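Local coordinates for nickel ABC transporter (Nickel-binding protein) (Bacillus halodurans, PDB 3T66) that probably serves as the extracellular solute-binding component of an ABC importer, perhaps for nickel or peptides, at residues A[28-34]-A[139-143]; A[239-243]-A[340-344]; A[262-268]-A[449-455]; A[415-421]-A[440-445]. One frame throughout, in Å; residues are numbered along the deposited sequence.

Interaction 1 (A[28-34]-A[139-143]); sequences PHVDMTY and NPNVS
Two irregular loops pack here, 28-34 before helix 35-38 and 139-143 between strands 121-126 and 162-168. P28 to D31 keep helical phi/psi, M32 (77/-3) and Y34 (70/19) turn to positive phi, and Y34 is the N-cap of helix 35-38. In 139-143, P140 and N141 form a short 3-10 segment. The CA atoms pair H29 with N141 at 5.2 Å and Y34 with P140 at 5.7 Å. Y34, chi1 -59° (m) and chi2 -13°, lays one ring face on P140: P140 CB sits 3.9 Å from the ring centroid, 24° off the normal, a CH-pi contact. N141 (chi1 m) turns its amide to the same ring, N141 OD1 lying 3.3 Å from Y34 CE1. H29 has its CA-to-CB bond directed away, yet with chi1 -62° (m) and chi2 161° its ring edge reaches back, H29 NE2 giving a weak hydrogen bond to S143 O (3.4 Å) beside H29 CD2 to N141 O at 3.2 Å. With S143 at chi1 42° (p), S143 OG donates to P140 O at 2.8 Å (its place less sure), and P28 CB packs on S143 OG at 3.2 Å; N141 CA makes a CA-H...O contact with P28 O at 3.5 Å. S95 and A99 of helix 89-100 also touch H29. This is loop-loop packing: the H29-S143 bond is weak, so shape and C-H contacts carry much of the fit.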
loop_
_atom_site.group_PDB
_atom_site.type_symbol
_atom_site.label_atom_id
_atom_site.label_comp_id
_atom_site.label_asym_id
_atom_site.label_seq_id
_atom_site.Cartn_x
_atom_site.Cartn_y
_atom_site.Cartn_z
ATOM N N PRO A 28 -3.305 15.004 13.133
ATOM C CA PRO A 28 -3.627 14.030 12.080
ATOM C C PRO A 28 -3.641 14.659 10.700
ATOM O O PRO A 28 -3.561 13.969 9.694
ATOM C CB PRO A 28 -5.030 13.588 12.451
ATOM C CG PRO A 28 -5.601 14.758 13.140
ATOM C CD PRO A 28 -4.475 15.265 13.976
ATOM N N HIS A 29 -3.728 15.973 10.662
ATOM C CA HIS A 29 -3.719 16.671 9.395
ATOM C C HIS A 29 -2.358 16.976 8.788
ATOM O O HIS A 29 -2.201 16.833 7.588
ATOM C CB HIS A 29 -4.585 17.915 9.466
ATOM C CG HIS A 29 -6.017 17.602 9.737
ATOM N ND1 HIS A 29 -6.909 18.531 10.223
ATOM C CD2 HIS A 29 -6.700 16.436 9.636
ATOM C CE1 HIS A 29 -8.088 17.959 10.391
ATOM N NE2 HIS A 29 -7.987 16.686 10.044
ATOM N N VAL A 30 -1.378 17.369 9.597
ATOM C CA VAL A 30 -0.027 17.590 9.093
ATOM C C VAL A 30 0.816 16.304 9.167
ATOM O O VAL A 30 1.836 16.204 8.497
ATOM C CB VAL A 30 0.674 18.786 9.820
ATOM N N ASP A 31 0.438 15.353 10.001
ATOM C CA ASP A 31 1.376 14.313 10.418
ATOM C C ASP A 31 2.036 13.346 9.463
ATOM O O ASP A 31 3.226 13.179 9.531
ATOM C CB ASP A 31 0.779 13.486 11.554
ATOM N N MET A 32 1.337 12.682 8.586
ATOM C CA MET A 32 2.063 11.907 7.590
ATOM C C MET A 32 2.620 10.599 8.110
ATOM O O MET A 32 3.161 9.830 7.360
ATOM C CB MET A 32 3.236 12.725 7.088
ATOM C CG MET A 32 3.088 13.286 5.702
ATOM S SD MET A 32 1.793 12.544 4.707
ATOM C CE MET A 32 2.711 12.028 3.274
ATOM N N THR A 33 2.446 10.321 9.386
ATOM C CA THR A 33 2.989 9.115 9.975
ATOM C C THR A 33 1.834 8.262 10.352
ATOM O O THR A 33 1.951 7.092 10.592
ATOM C CB THR A 33 3.686 9.472 11.206
ATOM O OG1 THR A 33 3.246 10.770 11.575
ATOM C CG2 THR A 33 5.124 9.539 10.945
ATOM N N TYR A 34 0.705 8.921 10.397
ATOM C CA TYR A 34 -0.618 8.315 10.555
ATOM C C TYR A 34 -0.846 7.749 11.914
ATOM O O TYR A 34 -1.743 6.941 12.121
ATOM C CB TYR A 34 -0.888 7.241 9.516
ATOM C CG TYR A 34 -0.817 7.713 8.088
ATOM C CD1 TYR A 34 -0.797 9.070 7.769
ATOM C CD2 TYR A 34 -0.774 6.791 7.046
ATOM C CE1 TYR A 34 -0.728 9.491 6.451
ATOM C CE2 TYR A 34 -0.714 7.201 5.731
ATOM C CZ TYR A 34 -0.702 8.548 5.432
ATOM O OH TYR A 34 -0.663 8.939 4.108
ATOM N N ASN A 139 -7.771 7.973 3.765
ATOM C CA ASN A 139 -6.467 8.444 4.144
ATOM C C ASN A 139 -6.509 8.857 5.569
ATOM O O ASN A 139 -7.292 9.728 5.938
ATOM C CB ASN A 139 -6.111 9.670 3.338
ATOM C CG ASN A 139 -4.626 9.789 3.057
ATOM O OD1 ASN A 139 -3.793 9.731 3.953
ATOM N ND2 ASN A 139 -4.296 9.996 1.788
ATOM N N PRO A 140 -5.657 8.250 6.385
ATOM C CA PRO A 140 -5.567 8.580 7.761
ATOM C C PRO A 140 -5.439 10.054 7.997
ATOM O O PRO A 140 -5.785 10.528 9.069
ATOM C CB PRO A 140 -4.331 7.853 8.165
ATOM C CG PRO A 140 -4.523 6.569 7.474
ATOM C CD PRO A 140 -4.943 7.003 6.098
ATOM N N ASN A 141 -4.986 10.781 6.988
ATOM C CA ASN A 141 -4.889 12.248 7.002
ATOM C C ASN A 141 -6.130 12.976 7.228
ATOM O O ASN A 141 -6.089 14.150 7.547
ATOM C CB ASN A 141 -4.596 12.708 5.605
ATOM C CG ASN A 141 -3.218 12.557 5.295
ATOM O OD1 ASN A 141 -2.421 12.289 6.219
ATOM N ND2 ASN A 141 -2.865 12.685 4.017
ATOM N N VAL A 142 -7.234 12.339 6.889
ATOM C CA VAL A 142 -8.448 13.033 6.843
ATOM C C VAL A 142 -9.240 12.457 7.958
ATOM O O VAL A 142 -10.458 12.434 7.938
ATOM C CB VAL A 142 -9.137 12.787 5.547
ATOM C CG1 VAL A 142 -10.273 13.753 5.416
ATOM C CG2 VAL A 142 -8.223 13.025 4.439
ATOM N N SER A 143 -8.546 11.990 8.963
ATOM C CA SER A 143 -9.256 11.455 10.077
ATOM C C SER A 143 -9.966 12.598 10.724
ATOM O O SER A 143 -9.469 13.713 10.688
ATOM C CB SER A 143 -8.313 10.826 11.056
ATOM O OG SER A 143 -7.201 11.625 11.209
#

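Interaction 2 (A[239-243]-A[340-344]); sequences FRTHN and RAELP
Segment 239-243 is extended from R240 on, the start of strand 240-246, while 340-344 makes a type I beta turn from R340 to L343, closed by L343 N to R340 O at 3.0 Å. The nearest CA pair, H242 and L343, is 8.3 Å apart, so side chains alone bridge the gap. R240 and H242 direct CA-to-CB toward the turn, and R340 and E342 direct theirs toward the strand. H242 is the hub. With chi1 -66° (m) its ring offers one face to L343 CD2, 4.2 Å from H242 ND1, and its edge to R340 NH1, 4.1 Å from H242 CE1; E342 OE1 lies 3.5 Å from H242 NE2. E342 reaches it with chi1 62° (p) and chi2 -75° (m), L343 with the mt rotamer. The contact joins a strand of the mixed sheet to the turn that opens helix 343-356, in the solute-binding fold: strand 240-246 runs antiparallel between 381-387 and 451-464, and the turn follows strand 328-336. Beyond H242, the two guanidinium groups approach face to face, R240 NE lying 3.6 Å from R340 NH2, a close pair of like charges. R240 bends, with chi1 110° and chi3 33° both off the wells and chi2 t, and its NH1 is hydrogen-bonded to S385 OG on strand 381-387, which also takes part in a weak bond with H242 ND1.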
loop_
_atom_site.group_PDB
_atom_site.type_symbol
_atom_site.label_atom_id
_atom_site.label_comp_id
_atom_site.label_asym_id
_atom_site.label_seq_id
_atom_site.Cartn_x
_atom_site.Cartn_y
_atom_site.Cartn_z
ATOM N N PHE A 239 0.117 -3.576 0.080
ATOM C CA PHE A 239 -0.417 -3.289 -1.258
ATOM C C PHE A 239 0.657 -3.088 -2.268
ATOM O O PHE A 239 0.352 -3.024 -3.464
ATOM C CB PHE A 239 -1.286 -2.040 -1.319
ATOM C CG PHE A 239 -2.558 -2.177 -0.601
ATOM C CD1 PHE A 239 -3.021 -1.171 0.213
ATOM C CD2 PHE A 239 -3.294 -3.329 -0.700
ATOM C CE1 PHE A 239 -4.207 -1.334 0.901
ATOM C CE2 PHE A 239 -4.465 -3.468 -0.014
ATOM C CZ PHE A 239 -4.909 -2.488 0.781
ATOM N N ARG A 240 1.900 -2.935 -1.800
ATOM C CA ARG A 240 3.010 -2.701 -2.731
ATOM C C ARG A 240 3.447 -3.978 -3.425
ATOM O O ARG A 240 3.269 -5.070 -2.893
ATOM C CB ARG A 240 4.166 -2.005 -2.049
ATOM C CG ARG A 240 5.423 -2.804 -1.821
ATOM C CD ARG A 240 6.636 -1.853 -1.812
ATOM N NE ARG A 240 6.350 -0.515 -1.272
ATOM C CZ ARG A 240 6.265 0.597 -2.004
ATOM N NH1 ARG A 240 6.427 0.563 -3.323
ATOM N NH2 ARG A 240 6.012 1.750 -1.410
ATOM N N THR A 241 3.964 -3.852 -4.640
ATOM C CA THR A 241 4.333 -5.019 -5.405
ATOM C C THR A 241 5.659 -4.695 -6.028
ATOM O O THR A 241 5.861 -3.554 -6.492
ATOM C CB THR A 241 3.267 -5.360 -6.496
ATOM O OG1 THR A 241 2.092 -5.886 -5.872
ATOM C CG2 THR A 241 3.759 -6.429 -7.500
ATOM N N HIS A 242 6.572 -5.669 -6.030
ATOM C CA HIS A 242 7.786 -5.472 -6.800
ATOM C C HIS A 242 7.634 -6.009 -8.184
ATOM O O HIS A 242 6.998 -7.035 -8.367
ATOM C CB HIS A 242 8.986 -6.132 -6.142
ATOM C CG HIS A 242 9.356 -5.507 -4.848
ATOM N ND1 HIS A 242 9.156 -4.167 -4.597
ATOM C CD2 HIS A 242 9.877 -6.036 -3.720
ATOM C CE1 HIS A 242 9.566 -3.893 -3.372
ATOM N NE2 HIS A 242 10.010 -5.010 -2.821
ATOM N N ASN A 243 8.240 -5.342 -9.150
ATOM C CA ASN A 243 8.228 -5.858 -10.494
ATOM C C ASN A 243 9.441 -5.475 -11.292
ATOM O O ASN A 243 10.184 -4.551 -10.939
ATOM C CB ASN A 243 6.999 -5.318 -11.230
ATOM C CG ASN A 243 6.980 -3.807 -11.288
ATOM O OD1 ASN A 243 7.913 -3.171 -11.779
ATOM N ND2 ASN A 243 5.910 -3.216 -10.770
ATOM N N ARG A 340 15.883 0.689 -1.911
ATOM C CA ARG A 340 15.341 -0.611 -1.482
ATOM C C ARG A 340 16.340 -1.725 -1.743
ATOM O O ARG A 340 16.492 -2.163 -2.888
ATOM C CB ARG A 340 14.057 -0.910 -2.245
ATOM C CG ARG A 340 12.803 -0.543 -1.495
ATOM C CD ARG A 340 11.695 0.069 -2.380
ATOM N NE ARG A 340 10.785 0.820 -1.519
ATOM C CZ ARG A 340 10.027 0.264 -0.574
ATOM N NH1 ARG A 340 10.031 -1.057 -0.387
ATOM N NH2 ARG A 340 9.268 1.035 0.193
ATOM N N ALA A 341 16.995 -2.209 -0.686
ATOM C CA ALA A 341 18.217 -3.002 -0.839
ATOM C C ALA A 341 18.046 -4.408 -1.438
ATOM O O ALA A 341 19.040 -5.020 -1.877
ATOM C CB ALA A 341 18.990 -3.059 0.481
ATOM N N GLU A 342 16.812 -4.922 -1.456
ATOM C CA GLU A 342 16.528 -6.223 -2.112
ATOM C C GLU A 342 16.398 -6.115 -3.634
ATOM O O GLU A 342 16.500 -7.126 -4.326
ATOM C CB GLU A 342 15.301 -6.959 -1.513
ATOM C CG GLU A 342 13.913 -6.242 -1.617
ATOM C CD GLU A 342 13.714 -5.046 -0.634
ATOM O OE1 GLU A 342 12.740 -4.268 -0.829
ATOM O OE2 GLU A 342 14.522 -4.871 0.326
ATOM N N LEU A 343 16.158 -4.908 -4.149
ATOM C CA LEU A 343 15.972 -4.725 -5.592
ATOM C C LEU A 343 17.234 -5.058 -6.413
ATOM O O LEU A 343 17.159 -5.927 -7.301
ATOM C CB LEU A 343 15.462 -3.325 -5.925
ATOM C CG LEU A 343 14.061 -2.872 -5.535
ATOM C CD1 LEU A 343 13.949 -1.404 -5.883
ATOM C CD2 LEU A 343 12.997 -3.644 -6.271
ATOM N N PRO A 344 18.394 -4.398 -6.105
ATOM C CA PRO A 344 19.696 -4.733 -6.665
ATOM C C PRO A 344 20.051 -6.210 -6.586
ATOM O O PRO A 344 20.763 -6.711 -7.438
ATOM C CB PRO A 344 20.630 -3.936 -5.786
ATOM C CG PRO A 344 19.899 -2.727 -5.551
ATOM C CD PRO A 344 18.512 -3.180 -5.280
#

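Interaction 3 (A[262-268]-A[449-455]); sequences VDVLLDR and KIHSFLI
A very short hydrogen bond, S452 OG to D263 OD1 at 2.4 Å, marks the closest point between the last turn of helix 256-265 and the start of strand 451-464. D263 and S452 also pair in register, their CA atoms 5.0 Å apart; R268 and L454 are 6.0 Å apart by the same measure. D263, chi1 -168° (t), uses both carboxylate oxygens: D263 OD2 makes a salt bridge with K449 NZ at 3.1 Å, and D263 OD1 another with R268 NH2 at 3.0 Å. K449 leaves the preceding helix at positive phi (37/56) in a Schellman motif, and its NZ has a second salt bridge to D446. R268, the first residue of the next helix after the N-cap D267, folds back with chi1 -84° (m), chi2 and chi3 t; R268 NE donates to F453 O at 2.8 Å and 170°, and R268 NH2 to D263 O at 3.0 Å. L454 CD2 lies over one face of its guanidinium. On the buried side L266 CD1 meets L454 CD2 at 3.7 Å, and V349 and F350 of helix 343-356 pack on L266. L454 and I455 both face H242, a classic beta bulge. The whole is helix-on-sheet packing of a periplasmic-binding-protein fold, with a D263-R268-K449 salt-bridge network joining the break between helices 256-265 and 268-275 to the start of strand 451-464.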
loop_
_atom_site.group_PDB
_atom_site.type_symbol
_atom_site.label_atom_id
_atom_site.label_comp_id
_atom_site.label_asym_id
_atom_site.label_seq_id
_atom_site.Cartn_x
_atom_site.Cartn_y
_atom_site.Cartn_z
ATOM N N VAL A 262 11.055 -12.868 -20.202
ATOM C CA VAL A 262 11.557 -12.082 -19.076
ATOM C C VAL A 262 10.680 -12.411 -17.874
ATOM O O VAL A 262 11.170 -12.634 -16.772
ATOM C CB VAL A 262 11.477 -10.574 -19.366
ATOM C CG1 VAL A 262 11.571 -9.772 -18.104
ATOM C CG2 VAL A 262 12.563 -10.145 -20.264
ATOM N N ASP A 263 9.379 -12.487 -18.106
ATOM C CA ASP A 263 8.470 -12.820 -17.039
ATOM C C ASP A 263 8.781 -14.152 -16.370
ATOM O O ASP A 263 8.316 -14.383 -15.257
ATOM C CB ASP A 263 7.013 -12.832 -17.514
ATOM C CG ASP A 263 6.023 -12.898 -16.344
ATOM O OD1 ASP A 263 6.123 -12.014 -15.449
ATOM O OD2 ASP A 263 5.164 -13.826 -16.311
ATOM N N VAL A 264 9.525 -15.038 -17.037
ATOM C CA VAL A 264 9.829 -16.359 -16.430
ATOM C C VAL A 264 11.281 -16.494 -15.925
ATOM O O VAL A 264 11.564 -17.353 -15.090
ATOM C CB VAL A 264 9.401 -17.567 -17.322
ATOM N N LEU A 265 12.182 -15.634 -16.400
ATOM C CA LEU A 265 13.605 -15.793 -16.090
ATOM C C LEU A 265 13.904 -15.817 -14.568
ATOM O O LEU A 265 14.817 -16.518 -14.140
ATOM C CB LEU A 265 14.489 -14.784 -16.868
ATOM N N LEU A 266 13.125 -15.092 -13.753
ATOM C CA LEU A 266 13.277 -15.102 -12.268
ATOM C C LEU A 266 12.371 -16.113 -11.566
ATOM O O LEU A 266 11.195 -16.227 -11.909
ATOM C CB LEU A 266 13.002 -13.727 -11.687
ATOM C CG LEU A 266 14.075 -12.669 -11.887
ATOM C CD1 LEU A 266 13.441 -11.299 -11.879
ATOM C CD2 LEU A 266 15.185 -12.754 -10.824
ATOM N N ASP A 267 12.916 -16.844 -10.597
ATOM C CA ASP A 267 12.160 -17.845 -9.829
ATOM C C ASP A 267 11.607 -17.191 -8.575
ATOM O O ASP A 267 12.304 -17.080 -7.556
ATOM C CB ASP A 267 13.055 -19.013 -9.422
ATOM C CG ASP A 267 12.349 -19.991 -8.495
ATOM O OD1 ASP A 267 12.550 -21.221 -8.643
ATOM O OD2 ASP A 267 11.587 -19.535 -7.610
ATOM N N ARG A 268 10.346 -16.769 -8.649
ATOM C CA ARG A 268 9.769 -15.902 -7.629
ATOM C C ARG A 268 9.872 -16.446 -6.207
ATOM O O ARG A 268 10.171 -15.692 -5.287
ATOM C CB ARG A 268 8.326 -15.583 -7.976
ATOM C CG ARG A 268 8.155 -14.450 -8.925
ATOM C CD ARG A 268 6.730 -14.475 -9.458
ATOM N NE ARG A 268 6.650 -13.630 -10.629
ATOM C CZ ARG A 268 7.037 -14.023 -11.832
ATOM N NH1 ARG A 268 7.498 -15.249 -11.998
ATOM N NH2 ARG A 268 6.973 -13.194 -12.864
ATOM N N LYS A 449 1.176 -9.441 -21.167
ATOM C CA LYS A 449 2.353 -9.359 -20.292
ATOM C C LYS A 449 3.040 -8.009 -20.246
ATOM O O LYS A 449 4.221 -7.929 -20.497
ATOM C CB LYS A 449 3.361 -10.434 -20.664
ATOM C CG LYS A 449 4.251 -10.864 -19.510
ATOM C CD LYS A 449 3.460 -11.298 -18.261
ATOM C CE LYS A 449 2.980 -12.754 -18.365
ATOM N NZ LYS A 449 2.237 -13.242 -17.164
ATOM N N ILE A 450 2.322 -6.947 -19.913
ATOM C CA ILE A 450 2.947 -5.635 -19.913
ATOM C C ILE A 450 3.985 -5.386 -18.822
ATOM O O ILE A 450 4.924 -4.666 -19.044
ATOM C CB ILE A 450 1.954 -4.485 -20.064
ATOM C CG1 ILE A 450 1.681 -4.247 -21.534
ATOM C CG2 ILE A 450 2.529 -3.199 -19.564
ATOM C CD1 ILE A 450 0.448 -4.831 -22.013
ATOM N N HIS A 451 3.944 -5.996 -17.669
ATOM C CA HIS A 451 5.225 -6.008 -16.954
ATOM C C HIS A 451 5.394 -7.326 -16.245
ATOM O O HIS A 451 4.574 -8.218 -16.409
ATOM C CB HIS A 451 5.307 -4.874 -15.974
ATOM C CG HIS A 451 5.158 -3.521 -16.587
ATOM N ND1 HIS A 451 6.131 -2.956 -17.384
ATOM C CD2 HIS A 451 4.174 -2.591 -16.474
ATOM C CE1 HIS A 451 5.756 -1.735 -17.734
ATOM N NE2 HIS A 451 4.575 -1.487 -17.193
ATOM N N SER A 452 6.439 -7.482 -15.460
ATOM C CA SER A 452 6.568 -8.744 -14.766
ATOM C C SER A 452 6.417 -8.463 -13.317
ATOM O O SER A 452 7.187 -7.691 -12.769
ATOM C CB SER A 452 7.932 -9.396 -15.013
ATOM O OG SER A 452 7.946 -10.747 -14.541
ATOM N N PHE A 453 5.436 -9.088 -12.685
ATOM C CA PHE A 453 5.220 -8.834 -11.271
ATOM C C PHE A 453 5.826 -9.935 -10.457
ATOM O O PHE A 453 5.448 -11.100 -10.600
ATOM C CB PHE A 453 3.742 -8.606 -10.971
ATOM C CG PHE A 453 3.210 -7.407 -11.648
ATOM C CD1 PHE A 453 3.466 -6.135 -11.126
ATOM C CD2 PHE A 453 2.567 -7.523 -12.859
ATOM C CE1 PHE A 453 3.021 -4.974 -11.770
ATOM C CE2 PHE A 453 2.121 -6.384 -13.540
ATOM C CZ PHE A 453 2.351 -5.096 -12.994
ATOM N N LEU A 454 6.792 -9.536 -9.625
ATOM C CA LEU A 454 7.632 -10.432 -8.849
ATOM C C LEU A 454 7.060 -10.770 -7.494
ATOM O O LEU A 454 6.515 -11.854 -7.288
ATOM C CB LEU A 454 8.983 -9.779 -8.671
ATOM C CG LEU A 454 9.622 -9.439 -10.006
ATOM C CD1 LEU A 454 10.826 -8.523 -9.767
ATOM C CD2 LEU A 454 10.018 -10.732 -10.694
ATOM N N ILE A 455 7.191 -9.856 -6.550
ATOM C CA ILE A 455 6.689 -10.148 -5.219
ATOM C C ILE A 455 5.833 -9.055 -4.536
ATOM O O ILE A 455 5.711 -7.891 -4.991
ATOM C CB ILE A 455 7.814 -10.581 -4.268
ATOM C CG1 ILE A 455 8.739 -9.418 -3.959
ATOM C CG2 ILE A 455 8.597 -11.798 -4.821
ATOM C CD1 ILE A 455 9.643 -9.678 -2.738
#

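Interaction 4 (A[415-421]-A[440-445]); sequences DPELTGI and QAAAYI
L418 and A441 form the apolar centre, CA atoms 6.3 Å apart and L418 CD1 4.1 Å from A441 CB. They join two near-antiparallel helices, 416-421 and 440-445, whose axes come within 9.8 Å at a signed crossing angle of -164°: a helical hairpin, with just 427-430 between the full helices. L418, chi1 -169° (t), also reaches I445, L418 CD2 to I445 CG1 at 4.0 Å, and Y402 of helix 395-402 touches both residues. One turn on, I421 (mt) sets I421 CG2 4.3 Å from A441 CB, and I421 CD1 4.0 Å from Q440 NE2. Y444, chi1 -180° (t), brings Y444 CE2 3.8 Å from L418 CB, while E417 CG lies over its ring face, 4.0 Å from the centroid, a CH-pi contact. D415 is the N-cap, D415 OD2 accepting weakly from E417 N at 3.2 Å; at the polar edge, with the hydroxyl's place less sure, Y444 OH donates to D415 OD1 at a very short 2.5 Å.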
loop_
_atom_site.group_PDB
_atom_site.type_symbol
_atom_site.label_atom_id
_atom_site.label_comp_id
_atom_site.label_asym_id
_atom_site.label_seq_id
_atom_site.Cartn_x
_atom_site.Cartn_y
_atom_site.Cartn_z
ATOM N N ASP A 415 -1.537 0.853 -25.549
ATOM C CA ASP A 415 -2.329 -0.189 -26.151
ATOM C C ASP A 415 -3.800 0.227 -26.107
ATOM O O ASP A 415 -4.374 0.386 -25.021
ATOM C CB ASP A 415 -2.110 -1.468 -25.374
ATOM C CG ASP A 415 -2.733 -2.651 -26.024
ATOM O OD1 ASP A 415 -1.978 -3.653 -26.096
ATOM O OD2 ASP A 415 -3.942 -2.596 -26.439
ATOM N N PRO A 416 -4.417 0.402 -27.290
ATOM C CA PRO A 416 -5.747 1.021 -27.356
ATOM C C PRO A 416 -6.808 0.192 -26.664
ATOM O O PRO A 416 -7.664 0.761 -26.013
ATOM C CB PRO A 416 -6.016 1.147 -28.863
ATOM C CG PRO A 416 -4.624 1.070 -29.488
ATOM C CD PRO A 416 -3.904 0.081 -28.634
ATOM N N GLU A 417 -6.749 -1.123 -26.761
ATOM C CA GLU A 417 -7.725 -1.934 -26.018
ATOM C C GLU A 417 -7.717 -1.592 -24.504
ATOM O O GLU A 417 -8.732 -1.151 -23.960
ATOM C CB GLU A 417 -7.553 -3.440 -26.294
ATOM C CG GLU A 417 -8.064 -4.346 -25.182
ATOM C CD GLU A 417 -8.386 -5.771 -25.640
ATOM O OE1 GLU A 417 -9.486 -6.236 -25.279
ATOM O OE2 GLU A 417 -7.564 -6.437 -26.342
ATOM N N LEU A 418 -6.559 -1.759 -23.863
ATOM C CA LEU A 418 -6.284 -1.244 -22.523
ATOM C C LEU A 418 -6.725 0.206 -22.269
ATOM O O LEU A 418 -7.498 0.480 -21.350
ATOM C CB LEU A 418 -4.795 -1.379 -22.192
ATOM C CG LEU A 418 -4.375 -1.132 -20.745
ATOM C CD1 LEU A 418 -5.220 -1.911 -19.769
ATOM C CD2 LEU A 418 -2.940 -1.547 -20.566
ATOM N N THR A 419 -6.227 1.130 -23.065
ATOM C CA THR A 419 -6.692 2.470 -22.964
ATOM C C THR A 419 -8.213 2.536 -22.987
ATOM O O THR A 419 -8.835 3.372 -22.290
ATOM C CB THR A 419 -6.089 3.259 -24.042
ATOM O OG1 THR A 419 -4.662 3.155 -23.882
ATOM C CG2 THR A 419 -6.583 4.751 -23.984
ATOM N N GLY A 420 -8.810 1.617 -23.741
ATOM C CA GLY A 420 -10.267 1.509 -23.785
ATOM C C GLY A 420 -10.809 1.399 -22.368
ATOM O O GLY A 420 -11.656 2.183 -21.919
ATOM N N ILE A 421 -10.281 0.422 -21.647
ATOM C CA ILE A 421 -10.828 0.066 -20.366
ATOM C C ILE A 421 -10.581 1.201 -19.413
ATOM O O ILE A 421 -11.501 1.675 -18.745
ATOM C CB ILE A 421 -10.222 -1.232 -19.867
ATOM C CG1 ILE A 421 -10.414 -2.325 -20.918
ATOM C CG2 ILE A 421 -10.904 -1.636 -18.592
ATOM C CD1 ILE A 421 -9.668 -3.609 -20.638
ATOM N N GLN A 440 -10.394 -6.536 -15.553
ATOM C CA GLN A 440 -10.213 -6.671 -16.974
ATOM C C GLN A 440 -8.927 -6.063 -17.404
ATOM O O GLN A 440 -8.249 -6.559 -18.256
ATOM C CB GLN A 440 -11.313 -5.930 -17.690
ATOM C CG GLN A 440 -12.662 -6.528 -17.570
ATOM C CD GLN A 440 -13.641 -5.810 -18.419
ATOM O OE1 GLN A 440 -14.824 -5.757 -18.136
ATOM N NE2 GLN A 440 -13.150 -5.239 -19.478
ATOM N N ALA A 441 -8.627 -4.927 -16.839
ATOM C CA ALA A 441 -7.408 -4.268 -17.140
ATOM C C ALA A 441 -6.303 -5.169 -16.588
ATOM O O ALA A 441 -5.287 -5.381 -17.240
ATOM C CB ALA A 441 -7.392 -2.918 -16.495
ATOM N N ALA A 442 -6.530 -5.738 -15.407
ATOM C CA ALA A 442 -5.583 -6.671 -14.853
ATOM C C ALA A 442 -5.395 -7.832 -15.840
ATOM O O ALA A 442 -4.327 -7.965 -16.449
ATOM C CB ALA A 442 -6.052 -7.148 -13.548
ATOM N N ALA A 443 -6.438 -8.635 -16.038
ATOM C CA ALA A 443 -6.455 -9.683 -17.057
ATOM C C ALA A 443 -5.730 -9.273 -18.352
ATOM O O ALA A 443 -4.876 -9.972 -18.896
ATOM C CB ALA A 443 -7.900 -10.065 -17.363
ATOM N N TYR A 444 -6.075 -8.121 -18.869
ATOM C CA TYR A 444 -5.501 -7.765 -20.116
ATOM C C TYR A 444 -3.999 -7.562 -19.997
ATOM O O TYR A 444 -3.249 -7.947 -20.899
ATOM C CB TYR A 444 -6.159 -6.526 -20.655
ATOM C CG TYR A 444 -5.561 -6.188 -21.939
ATOM C CD1 TYR A 444 -5.902 -6.899 -23.067
ATOM C CD2 TYR A 444 -4.614 -5.204 -22.028
ATOM C CE1 TYR A 444 -5.334 -6.617 -24.286
ATOM C CE2 TYR A 444 -4.025 -4.904 -23.217
ATOM C CZ TYR A 444 -4.391 -5.609 -24.369
ATOM O OH TYR A 444 -3.818 -5.304 -25.594
ATOM N N ILE A 445 -3.582 -6.956 -18.884
ATOM C CA ILE A 445 -2.162 -6.717 -18.573
ATOM C C ILE A 445 -1.368 -8.032 -18.382
ATOM O O ILE A 445 -0.186 -8.131 -18.711
ATOM C CB ILE A 445 -2.031 -5.808 -17.343
ATOM C CG1 ILE A 445 -2.402 -4.374 -17.722
ATOM C CG2 ILE A 445 -0.640 -5.813 -16.810
ATOM C CD1 ILE A 445 -2.859 -3.459 -16.541
#

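In the fold
Interactions 2 and 3 share one sheet: strands 240-246 and 451-464 are neighbours, and the two contacts touch directly, H242 N to I455 O at 2.6 Å and H242 O to L454 N at 2.8 Å, both probable hydrogen bonds; their centres are 13 Å apart. Along the chain their segments alternate. Interaction 4 is nested inside the loop closed by interaction 3, its centre 19 Å away, and the two meet where I450 N approaches I445 O at 3.0 Å, as helix 431-447 gives way to strand 451-464. Interaction 1 lies across the chain's centre from the other three, 25 Å from interaction 2 and about 35 Å from interaction 3 between centres. All four lie away from D179, a calcium ligand of this protein.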